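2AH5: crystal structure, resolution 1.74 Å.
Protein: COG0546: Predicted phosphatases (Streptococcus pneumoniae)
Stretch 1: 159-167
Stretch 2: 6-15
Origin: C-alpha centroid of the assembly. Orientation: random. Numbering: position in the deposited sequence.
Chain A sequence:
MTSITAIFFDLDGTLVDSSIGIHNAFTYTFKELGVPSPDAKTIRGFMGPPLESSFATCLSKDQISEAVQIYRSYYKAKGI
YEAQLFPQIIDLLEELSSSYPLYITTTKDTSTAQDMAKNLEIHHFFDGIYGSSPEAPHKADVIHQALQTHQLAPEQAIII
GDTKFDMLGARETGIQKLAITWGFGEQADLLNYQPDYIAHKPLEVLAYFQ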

# COMPACT_ATOMS: atom_id res chain seq x y z
N ILE A 159 6.76 -9.72 0.89
CA ILE A 159 6.10 -8.42 0.67
C ILE A 159 6.88 -7.32 1.40
O ILE A 159 7.32 -7.50 2.56
CB ILE A 159 4.61 -8.44 1.07
CG1 ILE A 159 3.91 -7.13 0.68
CG2 ILE A 159 4.45 -8.78 2.59
CD1 ILE A 159 2.38 -7.20 0.77
N ILE A 160 7.10 -6.22 0.68
CA ILE A 160 7.73 -5.03 1.21
C ILE A 160 6.57 -4.08 1.48
O ILE A 160 5.87 -3.68 0.54
CB ILE A 160 8.72 -4.44 0.16
CG1 ILE A 160 9.80 -5.51 -0.15
CG2 ILE A 160 9.26 -3.04 0.61
CD1 ILE A 160 11.00 -5.08 -1.03
N GLY A 161 6.35 -3.76 2.75
CA GLY A 161 5.18 -2.97 3.13
C GLY A 161 5.33 -2.14 4.38
O GLY A 161 6.24 -2.38 5.18
N ASP A 162 4.43 -1.15 4.53
CA ASP A 162 4.51 -0.17 5.61
C ASP A 162 3.43 -0.28 6.69
O ASP A 162 3.47 0.51 7.62
CB ASP A 162 4.52 1.27 5.05
CG ASP A 162 3.19 1.66 4.40
OD1 ASP A 162 2.69 0.88 3.56
OD2 ASP A 162 2.64 2.73 4.76
N THR A 163 2.50 -1.23 6.59
CA THR A 163 1.39 -1.32 7.55
C THR A 163 1.18 -2.70 8.19
O THR A 163 1.62 -3.74 7.66
CB THR A 163 0.03 -0.93 6.91
OG1 THR A 163 -0.40 -1.96 6.02
CG2 THR A 163 0.08 0.41 6.18
N LYS A 164 0.42 -2.69 9.29
CA LYS A 164 -0.01 -3.92 9.95
C LYS A 164 -0.79 -4.82 9.00
O LYS A 164 -0.74 -6.04 9.11
CB LYS A 164 -0.85 -3.58 11.20
CG LYS A 164 -2.09 -2.78 10.89
CD LYS A 164 -2.69 -2.12 12.13
CE LYS A 164 -3.56 -3.09 12.89
NZ LYS A 164 -4.64 -2.39 13.68
N PHE A 165 -1.52 -4.22 8.06
CA PHE A 165 -2.28 -5.02 7.07
C PHE A 165 -1.36 -5.83 6.15
O PHE A 165 -1.67 -6.97 5.82
CB PHE A 165 -3.23 -4.12 6.28
CG PHE A 165 -4.13 -3.28 7.16
CD1 PHE A 165 -5.33 -3.80 7.61
CD2 PHE A 165 -3.75 -1.99 7.54
CE1 PHE A 165 -6.17 -3.02 8.45
CE2 PHE A 165 -4.58 -1.22 8.36
CZ PHE A 165 -5.78 -1.75 8.82
N ASP A 166 -0.22 -5.25 5.78
CA ASP A 166 0.79 -5.96 5.00
C ASP A 166 1.40 -7.08 5.83
O ASP A 166 1.62 -8.16 5.34
CB ASP A 166 1.93 -4.99 4.61
CG ASP A 166 1.49 -3.95 3.58
OD1 ASP A 166 0.67 -4.28 2.70
OD2 ASP A 166 1.92 -2.79 3.68
N MSE A 167 1.68 -6.80 7.11
CA MSE A 167 2.33 -7.79 7.96
C MSE A 167 1.39 -8.98 8.20
O MSE A 167 1.80 -10.13 8.11
CB MSE A 167 2.74 -7.19 9.32
CG MSE A 167 3.66 -5.98 9.26
SE MSE A 167 5.43 -6.39 8.50
CE MSE A 167 5.10 -5.95 6.53
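Stretch 2 (6-15) AIFFDLDGTL

Stretch 2 enters as a β-strand, reaching Phe-9, and runs parallel to strand 159-161; the two axes approach to 4.6 Å and cross at -26°. Ile-159 pairs with Phe-8 (CA to CA, 4.5 Å) and Ile-160 with Phe-9 (CA to CA, 4.9 Å). As expected of parallel pairing, Ile-160 bonds to two residues flanking its partner: Ile-160 N donates to Phe-8 O (2.8 Å), and Asp-10 N donates to Ile-160 O (3.0 Å). Beyond the strands both chains turn into loops, and stretch 1 then enters a helix at Lys-164, capped by Thr-163. At Gly-13, phi is positive (80°), and an ideal CB there would lie 2.2 Å from Asp-162 OD2, so the bare backbone lets the Asp-162 carboxylate approach.

Ile-160 and Phe-9 share one face of the sheet, where Ile-160 CD1 reaches Phe-9 CE2 and Ile-7 CG2, each at 3.6 Å. On the other face, Ile-159 CB lies 4.1 Å from Phe-8 CB. Past the strand ends the contact becomes polar. Thr-14 OG1 donates to Asp-162 OD1 (3.0 Å), while Asp-10 OD2 lies 2.7 Å from Asp-166 OD2. Water 1 links Asp-10 OD2 and Thr-163 OG1, 2.7 Å from each.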

# COMPACT_ATOMS: atom_id res chain seq x y z
N ALA A 6 10.53 -13.93 -6.00
CA ALA A 6 9.58 -12.90 -6.42
C ALA A 6 9.38 -11.91 -5.27
O ALA A 6 9.36 -12.30 -4.10
CB ALA A 6 8.27 -13.53 -6.80
N ILE A 7 9.27 -10.64 -5.62
CA ILE A 7 9.14 -9.59 -4.63
C ILE A 7 7.83 -8.81 -4.83
O ILE A 7 7.56 -8.33 -5.94
CB ILE A 7 10.35 -8.62 -4.65
CG1 ILE A 7 11.68 -9.38 -4.49
CG2 ILE A 7 10.16 -7.55 -3.58
CD1 ILE A 7 12.93 -8.46 -4.45
N PHE A 8 7.02 -8.74 -3.76
CA PHE A 8 5.73 -8.02 -3.78
C PHE A 8 5.88 -6.68 -3.05
O PHE A 8 6.50 -6.63 -1.99
CB PHE A 8 4.63 -8.82 -3.05
CG PHE A 8 4.30 -10.16 -3.66
CD1 PHE A 8 4.77 -10.53 -4.92
CD2 PHE A 8 3.44 -11.04 -2.98
CE1 PHE A 8 4.43 -11.77 -5.49
CE2 PHE A 8 3.07 -12.28 -3.55
CZ PHE A 8 3.57 -12.65 -4.78
N PHE A 9 5.25 -5.63 -3.57
CA PHE A 9 5.32 -4.32 -2.96
C PHE A 9 3.92 -3.80 -2.65
O PHE A 9 3.02 -3.94 -3.49
CB PHE A 9 5.93 -3.34 -3.93
CG PHE A 9 7.40 -3.51 -4.11
CD1 PHE A 9 7.87 -4.41 -5.04
CD2 PHE A 9 8.28 -2.76 -3.37
CE1 PHE A 9 9.24 -4.56 -5.23
CE2 PHE A 9 9.67 -2.89 -3.57
CZ PHE A 9 10.13 -3.80 -4.49
N ASP A 10 3.71 -3.23 -1.46
CA ASP A 10 2.55 -2.34 -1.23
C ASP A 10 2.81 -1.08 -2.09
O ASP A 10 3.95 -0.83 -2.48
CB ASP A 10 2.39 -1.97 0.26
CG ASP A 10 0.95 -1.52 0.62
OD1 ASP A 10 0.10 -1.34 -0.28
OD2 ASP A 10 0.66 -1.35 1.84
N LEU A 11 1.78 -0.29 -2.37
CA LEU A 11 1.89 0.88 -3.27
C LEU A 11 1.94 2.13 -2.43
O LEU A 11 3.00 2.66 -2.20
CB LEU A 11 0.70 0.93 -4.25
CG LEU A 11 0.72 2.03 -5.33
CD1 LEU A 11 2.01 2.00 -6.14
CD2 LEU A 11 -0.50 1.86 -6.26
N ASP A 12 0.77 2.60 -1.97
CA ASP A 12 0.68 3.75 -1.07
C ASP A 12 1.48 3.52 0.20
O ASP A 12 1.40 2.46 0.79
CB ASP A 12 -0.77 4.00 -0.66
CG ASP A 12 -1.65 4.23 -1.81
OD1 ASP A 12 -1.69 5.38 -2.27
OD2 ASP A 12 -2.28 3.26 -2.30
N GLY A 13 2.26 4.51 0.61
CA GLY A 13 3.00 4.43 1.86
C GLY A 13 4.27 3.62 1.79
O GLY A 13 5.02 3.58 2.74
N THR A 14 4.52 2.99 0.64
CA THR A 14 5.73 2.20 0.46
C THR A 14 6.52 2.71 -0.77
O THR A 14 7.60 3.28 -0.63
CB THR A 14 5.36 0.69 0.31
OG1 THR A 14 4.80 0.23 1.55
CG2 THR A 14 6.57 -0.14 -0.04
N LEU A 15 5.95 2.54 -1.96
CA LEU A 15 6.53 3.10 -3.18
C LEU A 15 6.16 4.57 -3.33
O LEU A 15 6.98 5.41 -3.75
CB LEU A 15 6.06 2.30 -4.41
CG LEU A 15 6.41 0.81 -4.40
CD1 LEU A 15 5.66 0.06 -5.49
CD2 LEU A 15 7.91 0.62 -4.55
O HOH W 1 -1.47 -1.67 3.54